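Local coordinates for insecticidal crystal protein Cry7Cal (Bacillus thuringiensis, PDB 5ZI1) that probably acts as a receptor-binding, membrane-damaging insecticidal toxin of the three-domain delta endotoxin family and is active against a migratory locust, at residues Y182-E185 with Y186-C190; E278-L281 with I282-A286; A313-T316 with G317-V320; I487-A490 with S491-G494. All coordinates share one frame; numbering follows the deposited sequence.

Overall arrangement
The four contacts follow one another along the chain and sample all three domains of the delta endotoxin fold. Contact 1 spans about two turns of helix 169-202 in the N-terminal helical domain. Contacts 2 and 3 belong to the middle, sheet-rich domain, with centres about 19 Å apart: one is the short helix 279-286, the other a bulge in strand 312-324. Contact 4 is the loop between strands 484-487 and 496-500 of the C-terminal domain. Contacts 1 and 4 touch, Thr187 CG2 lying 3.8 Å from Ser491 CB, although their centres are about 14 Å apart. Contact 2 packs on helix 208-227 and contact 4 on helix 169-202, so each helps join the helical domain to another domain.

Contact 1: Y182-E185 with Y186-C190; sequences YVEE and YTDHC
Tyr182 and Tyr186, one helical turn apart, lie side by side and point the same way. Their planes differ by 23° and the ring centroids are 5.2 Å apart, but the rings are slid so far that they barely overlap. The face of the Tyr186 ring is instead met by Tyr182 CB in a CH-pi contact, 4.1 Å from the centroid and offset toward the rim. Tyr182 CD1 then approaches Tyr186 CZ at 3.5 Å. Both rings swing beside their own backbone N, Tyr186 with chi1 -63°, which carries them along the same flank of the helix. That flank meets helix 141-165, where His151 contacts the Tyr182 ring and hydrogen-bonds through ND1 to Tyr186 OH. The extended Glu185 passes obliquely near Tyr186, its carboxylate plane steeply turned against the ring.

On another side, Thr187 turns OG1 back beside its backbone N (chi1 -57°), giving a 2.6 Å hydrogen bond to Val183 O. Thr187 N binds the same oxygen at 3.0 Å, from the opposite face of the carbonyl plane. Such a bond to the carbonyl one turn back is a familiar way for threonine to satisfy its hydroxyl inside a helix; here the helix belongs to the N-terminal bundle. Next to it, Glu184 OE2 and Asp188 OD2 are 4.0 Å apart with crossed carboxylates. The aromatic flank is therefore held by packing and by the histidine bond, whereas the acidic flank is probably mildly repulsive, a tension that solvent would be expected to screen.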
loop_
_atom_site.group_PDB
_atom_site.type_symbol
_atom_site.label_atom_id
_atom_site.label_comp_id
_atom_site.label_asym_id
_atom_site.label_seq_id
_atom_site.Cartn_x
_atom_site.Cartn_y
_atom_site.Cartn_z
ATOM N N TYR A 182 21.882 0.920 1.329
ATOM C CA TYR A 182 20.910 2.014 1.331
ATOM C C TYR A 182 19.473 1.501 1.363
ATOM O O TYR A 182 18.598 2.143 1.959
ATOM C CB TYR A 182 21.093 2.914 0.115
ATOM C CG TYR A 182 22.288 3.826 0.177
ATOM C CD1 TYR A 182 22.450 4.731 1.220
ATOM C CD2 TYR A 182 23.241 3.808 -0.833
ATOM C CE1 TYR A 182 23.546 5.577 1.265
ATOM C CE2 TYR A 182 24.331 4.649 -0.799
ATOM C CZ TYR A 182 24.481 5.521 0.255
ATOM O OH TYR A 182 25.572 6.351 0.267
ATOM N N VAL A 183 19.204 0.352 0.740
ATOM C CA VAL A 183 17.866 -0.220 0.843
ATOM C C VAL A 183 17.498 -0.407 2.312
ATOM O O VAL A 183 16.421 0.010 2.766
ATOM C CB VAL A 183 17.778 -1.534 0.048
ATOM C CG1 VAL A 183 16.493 -2.263 0.363
ATOM C CG2 VAL A 183 17.861 -1.244 -1.438
ATOM N N GLU A 184 18.416 -0.982 3.088
ATOM C CA GLU A 184 18.127 -1.249 4.492
ATOM C C GLU A 184 18.097 0.042 5.308
ATOM O O GLU A 184 17.297 0.179 6.240
ATOM C CB GLU A 184 19.166 -2.223 5.054
ATOM C CG GLU A 184 18.874 -2.719 6.465
ATOM C CD GLU A 184 20.058 -3.457 7.091
ATOM O OE1 GLU A 184 20.713 -4.273 6.395
ATOM O OE2 GLU A 184 20.345 -3.210 8.283
ATOM N N GLU A 185 18.981 0.990 4.996
ATOM C CA GLU A 185 18.986 2.245 5.726
ATOM C C GLU A 185 17.696 3.020 5.488
ATOM O O GLU A 185 17.032 3.457 6.439
ATOM C CB GLU A 185 20.191 3.080 5.311
ATOM C CG GLU A 185 20.353 4.376 6.117
ATOM C CD GLU A 185 21.561 5.178 5.652
ATOM O OE1 GLU A 185 21.424 6.412 5.470
ATOM O OE2 GLU A 185 22.645 4.560 5.448
ATOM N N TYR A 186 17.334 3.206 4.216
ATOM C CA TYR A 186 16.183 4.036 3.872
ATOM C C TYR A 186 14.887 3.402 4.356
ATOM O O TYR A 186 14.013 4.095 4.887
ATOM C CB TYR A 186 16.146 4.271 2.365
ATOM C CG TYR A 186 17.333 5.047 1.814
ATOM C CD1 TYR A 186 18.162 5.802 2.646
ATOM C CD2 TYR A 186 17.601 5.047 0.456
ATOM C CE1 TYR A 186 19.243 6.523 2.130
ATOM C CE2 TYR A 186 18.664 5.751 -0.069
ATOM C CZ TYR A 186 19.486 6.490 0.771
ATOM O OH TYR A 186 20.532 7.194 0.220
ATOM N N THR A 187 14.769 2.079 4.216
ATOM C CA THR A 187 13.608 1.358 4.732
ATOM C C THR A 187 13.500 1.502 6.242
ATOM O O THR A 187 12.420 1.780 6.769
ATOM C CB THR A 187 13.704 -0.119 4.341
ATOM O OG1 THR A 187 13.802 -0.237 2.915
ATOM C CG2 THR A 187 12.504 -0.902 4.843
ATOM N N ASP A 188 14.616 1.303 6.964
ATOM C CA ASP A 188 14.582 1.408 8.423
ATOM C C ASP A 188 14.182 2.802 8.866
ATOM O O ASP A 188 13.413 2.968 9.817
ATOM C CB ASP A 188 15.942 1.073 9.027
ATOM C CG ASP A 188 16.268 -0.409 8.987
ATOM O OD1 ASP A 188 15.392 -1.214 8.597
ATOM O OD2 ASP A 188 17.416 -0.757 9.363
ATOM N N HIS A 189 14.734 3.821 8.220
ATOM C CA HIS A 189 14.373 5.184 8.575
ATOM C C HIS A 189 12.878 5.438 8.351
ATOM O O HIS A 189 12.195 5.980 9.225
ATOM C CB HIS A 189 15.226 6.171 7.778
ATOM C CG HIS A 189 14.979 7.593 8.155
ATOM N ND1 HIS A 189 15.651 8.213 9.188
ATOM C CD2 HIS A 189 14.102 8.505 7.669
ATOM C CE1 HIS A 189 15.212 9.454 9.306
ATOM N NE2 HIS A 189 14.274 9.657 8.396
ATOM N N CYS A 190 12.344 5.026 7.192
ATOM C CA CYS A 190 10.929 5.302 6.900
ATOM C C CYS A 190 10.008 4.584 7.876
ATOM O O CYS A 190 9.006 5.151 8.322
ATOM C CB CYS A 190 10.572 4.909 5.466
ATOM S SG CYS A 190 11.419 5.882 4.203
#

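Contact 2: E278-L281 with I282-A286; sequences EFVL and IENRA
Glu283 runs beside Phe279, one turn earlier in helix 279-286, the two side chains pointing the same way. Its CB starts 3.7 Å from Phe279 O and 3.9 Å from Val280 O, and it also comes 4.1 Å from Phe279 CE1, the nearest approach between the two side chains. CG leaves anti to the backbone N (chi1 174°). The chain bends at chi2 (74°), and the carboxylate plane ends up turned 23° from that of the Phe279 ring. At the tip, OE1 accepts a hydrogen bond from Trp212 NE1, and OE2 forms a salt bridge with Arg219 NH1. Both partners belong to helix 208-227 of the N-terminal domain, and Phe279 packs against Tyr215 and Trp212 of the same helix.

The short helix packs the sheet-rich middle domain of the delta endotoxin fold against the helical domain. Glu278 is its N-cap residue. Ile282 N makes a weak hydrogen bond to Glu278 O, and Glu283 N a firmer one of 3.0 Å to Phe279 O. A different side of the helix carries Val280 and Asn284, whose side chains cross obliquely; Val280 CG2 comes 3.3 Å from Asn284 ND2. Val280 O, meanwhile, accepts Asn284 N at 2.9 Å. Arg285 bends at chi2 and chi3, so that only its CB stays near the preceding turn, 3.7 Å from Leu281 O, while NH1 reaches Glu437 on strand 430-437 in a salt bridge.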
loop_
_atom_site.group_PDB
_atom_site.type_symbol
_atom_site.label_atom_id
_atom_site.label_comp_id
_atom_site.label_asym_id
_atom_site.label_seq_id
_atom_site.Cartn_x
_atom_site.Cartn_y
_atom_site.Cartn_z
ATOM N N GLU A 278 -11.822 5.600 24.742
ATOM C CA GLU A 278 -10.637 4.763 24.684
ATOM C C GLU A 278 -10.184 4.599 23.237
ATOM O O GLU A 278 -10.976 4.253 22.355
ATOM C CB GLU A 278 -10.895 3.412 25.357
ATOM C CG GLU A 278 -11.693 3.539 26.650
ATOM C CD GLU A 278 -10.847 4.112 27.799
ATOM O OE1 GLU A 278 -9.597 4.045 27.736
ATOM O OE2 GLU A 278 -11.413 4.676 28.766
ATOM N N PHE A 279 -8.902 4.877 23.000
ATOM C CA PHE A 279 -8.349 4.786 21.655
ATOM C C PHE A 279 -8.411 3.355 21.128
ATOM O O PHE A 279 -8.834 3.118 19.988
ATOM C CB PHE A 279 -6.912 5.312 21.667
ATOM C CG PHE A 279 -6.262 5.372 20.318
ATOM C CD1 PHE A 279 -5.656 4.239 19.767
ATOM C CD2 PHE A 279 -6.215 6.564 19.617
ATOM C CE1 PHE A 279 -5.050 4.291 18.524
ATOM C CE2 PHE A 279 -5.605 6.624 18.379
ATOM C CZ PHE A 279 -5.015 5.485 17.835
ATOM N N VAL A 280 -8.009 2.382 21.952
ATOM C CA VAL A 280 -7.913 1.000 21.476
ATOM C C VAL A 280 -9.277 0.469 21.039
ATOM O O VAL A 280 -9.363 -0.372 20.132
ATOM C CB VAL A 280 -7.276 0.106 22.558
ATOM C CG1 VAL A 280 -8.200 -0.054 23.749
ATOM C CG2 VAL A 280 -6.892 -1.246 21.984
ATOM N N LEU A 281 -10.361 0.947 21.659
ATOM C CA LEU A 281 -11.691 0.491 21.266
ATOM C C LEU A 281 -12.040 0.985 19.868
ATOM O O LEU A 281 -12.497 0.212 19.020
ATOM C CB LEU A 281 -12.729 0.947 22.283
ATOM C CG LEU A 281 -12.554 0.269 23.640
ATOM C CD1 LEU A 281 -13.702 0.640 24.585
ATOM C CD2 LEU A 281 -12.436 -1.232 23.482
ATOM N N ILE A 282 -11.788 2.264 19.597
ATOM C CA ILE A 282 -12.015 2.795 18.259
ATOM C C ILE A 282 -11.184 2.033 17.237
ATOM O O ILE A 282 -11.700 1.565 16.214
ATOM C CB ILE A 282 -11.697 4.296 18.225
ATOM C CG1 ILE A 282 -12.465 5.024 19.333
ATOM C CG2 ILE A 282 -12.019 4.842 16.855
ATOM C CD1 ILE A 282 -12.218 6.543 19.377
ATOM N N GLU A 283 -9.873 1.923 17.491
ATOM C CA GLU A 283 -8.976 1.264 16.549
ATOM C C GLU A 283 -9.431 -0.162 16.263
ATOM O O GLU A 283 -9.490 -0.581 15.102
ATOM C CB GLU A 283 -7.532 1.296 17.083
ATOM C CG GLU A 283 -6.492 0.506 16.249
ATOM C CD GLU A 283 -6.104 1.184 14.931
ATOM O OE1 GLU A 283 -6.723 2.209 14.578
ATOM O OE2 GLU A 283 -5.174 0.692 14.235
ATOM N N ASN A 284 -9.791 -0.915 17.306
ATOM C CA ASN A 284 -10.110 -2.322 17.091
ATOM C C ASN A 284 -11.433 -2.500 16.345
ATOM O O ASN A 284 -11.593 -3.481 15.616
ATOM C CB ASN A 284 -10.138 -3.083 18.423
ATOM C CG ASN A 284 -8.727 -3.362 18.986
ATOM O OD1 ASN A 284 -7.745 -3.470 18.243
ATOM N ND2 ASN A 284 -8.636 -3.490 20.305
ATOM N N ARG A 285 -12.398 -1.585 16.504
ATOM C CA ARG A 285 -13.649 -1.753 15.760
ATOM C C ARG A 285 -13.583 -1.135 14.381
ATOM O O ARG A 285 -14.247 -1.627 13.466
ATOM C CB ARG A 285 -14.851 -1.184 16.533
ATOM C CG ARG A 285 -16.134 -1.047 15.708
ATOM C CD ARG A 285 -16.927 -2.353 15.763
ATOM N NE ARG A 285 -17.183 -2.818 17.122
ATOM C CZ ARG A 285 -18.025 -2.220 17.947
ATOM N NH1 ARG A 285 -18.688 -1.150 17.522
ATOM N NH2 ARG A 285 -18.224 -2.702 19.162
ATOM N N ALA A 286 -12.745 -0.118 14.189
ATOM C CA ALA A 286 -12.599 0.463 12.858
ATOM C C ALA A 286 -11.683 -0.340 11.938
ATOM O O ALA A 286 -11.858 -0.297 10.719
ATOM C CB ALA A 286 -12.051 1.880 12.965
#

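Contact 3: A313-T316 with G317-V320; sequences AIWT and GHSV
Thr316 and Gly317 together face Arg302 of the neighbouring strand 294-306, a classic beta bulge, and there strand 312-324 bends so that its short segments on either side make an angle of 55°. Thr316 supplies the irregularity with a helix-like psi of -27°, while Gly317 is almost fully extended. The additional residue shifts the alternation of side chains, so Trp315 and His318, three residues apart, project from the same side of the strand.

They meet in an offset edge-to-face contact. The edge of the Trp315 six-membered ring is directed at the face of the His318 imidazole, with centroids 5.6 Å apart and planes at 67°. Trp315 CZ3 lies over that face, 4.0 Å from His318 CG, while Trp315 CE3 is the same distance from His318 CB. His318 CG sits between its own backbone N and carbonyl carbon, which lifts the imidazole up against the indole. Both rings are buried in the beta-rich middle domain, the imidazole also stacking with Tyr335. Trp315 NE1 donates a hydrogen bond to Val373 O, and His318 NE2 is hydrogen-bonded to Val435 O on strand 430-437.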
loop_
_atom_site.group_PDB
_atom_site.type_symbol
_atom_site.label_atom_id
_atom_site.label_comp_id
_atom_site.label_asym_id
_atom_site.label_seq_id
_atom_site.Cartn_x
_atom_site.Cartn_y
_atom_site.Cartn_z
ATOM N N ALA A 313 -33.547 8.775 8.869
ATOM C CA ALA A 313 -33.132 7.406 9.115
ATOM C C ALA A 313 -31.727 7.381 9.713
ATOM O O ALA A 313 -30.929 8.300 9.506
ATOM C CB ALA A 313 -33.183 6.596 7.825
ATOM N N ILE A 314 -31.464 6.332 10.504
ATOM C CA ILE A 314 -30.158 6.008 11.061
ATOM C C ILE A 314 -29.959 4.512 10.876
ATOM O O ILE A 314 -30.918 3.734 10.935
ATOM C CB ILE A 314 -30.028 6.361 12.563
ATOM C CG1 ILE A 314 -31.010 5.517 13.385
ATOM C CG2 ILE A 314 -30.221 7.861 12.825
ATOM C CD1 ILE A 314 -30.851 5.653 14.890
ATOM N N TRP A 315 -28.704 4.098 10.671
ATOM C CA TRP A 315 -28.447 2.670 10.523
ATOM C C TRP A 315 -28.640 1.984 11.861
ATOM O O TRP A 315 -28.216 2.495 12.895
ATOM C CB TRP A 315 -27.021 2.375 10.032
ATOM C CG TRP A 315 -26.623 2.972 8.730
ATOM C CD1 TRP A 315 -27.264 3.957 8.048
ATOM C CD2 TRP A 315 -25.473 2.630 7.954
ATOM N NE1 TRP A 315 -26.587 4.253 6.894
ATOM C CE2 TRP A 315 -25.486 3.444 6.808
ATOM C CE3 TRP A 315 -24.443 1.702 8.110
ATOM C CZ2 TRP A 315 -24.504 3.373 5.831
ATOM C CZ3 TRP A 315 -23.468 1.628 7.135
ATOM C CH2 TRP A 315 -23.504 2.457 6.012
ATOM N N THR A 316 -29.287 0.820 11.841
ATOM C CA THR A 316 -29.304 -0.038 13.020
ATOM C C THR A 316 -28.176 -1.067 12.988
ATOM O O THR A 316 -27.736 -1.545 14.044
ATOM C CB THR A 316 -30.648 -0.757 13.111
ATOM O OG1 THR A 316 -30.769 -1.667 12.010
ATOM C CG2 THR A 316 -31.820 0.256 13.035
ATOM N N GLY A 317 -27.724 -1.439 11.796
ATOM C CA GLY A 317 -26.667 -2.422 11.649
ATOM C C GLY A 317 -26.271 -2.502 10.193
ATOM O O GLY A 317 -26.883 -1.876 9.323
ATOM N N HIS A 318 -25.230 -3.283 9.933
ATOM C CA HIS A 318 -24.831 -3.533 8.556
ATOM C C HIS A 318 -23.943 -4.765 8.522
ATOM O O HIS A 318 -23.460 -5.246 9.550
ATOM C CB HIS A 318 -24.128 -2.323 7.936
ATOM C CG HIS A 318 -22.707 -2.150 8.378
ATOM N ND1 HIS A 318 -22.367 -1.537 9.566
ATOM C CD2 HIS A 318 -21.540 -2.495 7.781
ATOM C CE1 HIS A 318 -21.050 -1.514 9.677
ATOM N NE2 HIS A 318 -20.526 -2.084 8.607
ATOM N N SER A 319 -23.746 -5.274 7.314
ATOM C CA SER A 319 -23.078 -6.540 7.100
ATOM C C SER A 319 -22.167 -6.404 5.901
ATOM O O SER A 319 -22.404 -5.588 5.012
ATOM C CB SER A 319 -24.069 -7.682 6.873
ATOM O OG SER A 319 -24.541 -8.160 8.119
ATOM N N VAL A 320 -21.125 -7.221 5.883
ATOM C CA VAL A 320 -20.126 -7.149 4.835
ATOM C C VAL A 320 -19.768 -8.571 4.447
ATOM O O VAL A 320 -19.543 -9.420 5.316
ATOM C CB VAL A 320 -18.892 -6.361 5.307
ATOM C CG1 VAL A 320 -17.672 -6.759 4.532
ATOM C CG2 VAL A 320 -19.155 -4.878 5.153
#

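Contact 4: I487-A490 with S491-G494; sequences IDSA and STGG
Ser489 places OG anti to its backbone N (chi1 158°), and Thr492 holds OG1 between its own backbone N and carbonyl carbon (chi1 53°), bringing the two hydroxyl oxygens within hydrogen-bonding distance across a tight turn. They share a 2.6 Å hydrogen bond between Ser489 OG and Thr492 OG1, in which either may donate. Ala490 and Ser491 between them have backbone torsions close to those of a type I turn, and the whole loop joins the antiparallel strands 484-487 and 496-500 as a beta hairpin in the C-terminal domain.

The methyl of the threonine flanks the same serine oxygen, Thr492 CG2 lying 3.5 Å from Ser489 OG. Thr492 OG1 also lies 3.0 Å from Gly494 O; its single proton can serve either this carbonyl or Ser489 OG, so which one it serves is not settled. Gly493 follows with a positive phi of 79°, a left-handed conformation easily taken by glycine, and it turns the chain back toward strand 496-500.

At the outer end of the loop, Ala490 and Ser491 pack on helix 169-202, touching Val191, with Ser491 also reaching Thr187; the hairpin tip therefore rests on the N-terminal helical domain. A water molecule ties the turn across its backbone: it donates to Ala490 O at 2.6 Å and accepts from Gly493 N at 3.0 Å.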
loop_
_atom_site.group_PDB
_atom_site.type_symbol
_atom_site.label_atom_id
_atom_site.label_comp_id
_atom_site.label_asym_id
_atom_site.label_seq_id
_atom_site.Cartn_x
_atom_site.Cartn_y
_atom_site.Cartn_z
ATOM N N ILE A 487 0.020 -11.078 10.138
ATOM C CA ILE A 487 0.494 -10.020 11.017
ATOM C C ILE A 487 0.838 -8.810 10.161
ATOM O O ILE A 487 1.060 -8.915 8.952
ATOM C CB ILE A 487 1.725 -10.435 11.864
ATOM C CG1 ILE A 487 2.976 -10.507 10.992
ATOM C CG2 ILE A 487 1.509 -11.785 12.560
ATOM C CD1 ILE A 487 4.208 -10.788 11.778
ATOM N N ASP A 488 0.884 -7.652 10.815
ATOM C CA ASP A 488 1.206 -6.417 10.123
ATOM C C ASP A 488 2.681 -6.367 9.742
ATOM O O ASP A 488 3.538 -6.938 10.410
ATOM C CB ASP A 488 0.861 -5.212 10.992
ATOM C CG ASP A 488 -0.615 -4.884 10.972
ATOM O OD1 ASP A 488 -1.258 -5.003 9.896
ATOM O OD2 ASP A 488 -1.135 -4.501 12.044
ATOM N N SER A 489 2.963 -5.660 8.654
ATOM C CA SER A 489 4.320 -5.386 8.210
ATOM C C SER A 489 4.286 -4.085 7.427
ATOM O O SER A 489 3.596 -3.990 6.409
ATOM C CB SER A 489 4.875 -6.532 7.349
ATOM O OG SER A 489 5.936 -6.078 6.518
ATOM N N ALA A 490 5.045 -3.096 7.894
ATOM C CA ALA A 490 5.019 -1.750 7.335
ATOM C C ALA A 490 5.786 -1.614 6.028
ATOM O O ALA A 490 5.498 -0.691 5.264
ATOM C CB ALA A 490 5.603 -0.754 8.344
ATOM N N SER A 491 6.748 -2.499 5.747
ATOM C CA SER A 491 7.668 -2.277 4.644
ATOM C C SER A 491 7.407 -3.146 3.422
ATOM O O SER A 491 8.082 -2.959 2.398
ATOM C CB SER A 491 9.116 -2.517 5.108
ATOM O OG SER A 491 9.297 -3.866 5.489
ATOM N N THR A 492 6.480 -4.100 3.494
ATOM C CA THR A 492 6.273 -5.041 2.396
ATOM C C THR A 492 5.012 -4.740 1.594
ATOM O O THR A 492 4.630 -5.534 0.723
ATOM C CB THR A 492 6.235 -6.465 2.940
ATOM O OG1 THR A 492 5.269 -6.532 3.997
ATOM C CG2 THR A 492 7.636 -6.866 3.504
ATOM N N GLY A 493 4.367 -3.604 1.854
ATOM C CA GLY A 493 3.187 -3.232 1.113
ATOM C C GLY A 493 1.925 -3.928 1.545
ATOM O O GLY A 493 0.895 -3.779 0.876
ATOM N N GLY A 494 1.965 -4.696 2.628
ATOM C CA GLY A 494 0.804 -5.447 3.040
ATOM C C GLY A 494 1.202 -6.432 4.108
ATOM O O GLY A 494 2.361 -6.474 4.513
HETATM O O HOH W 1 5.038 -0.868 2.754
#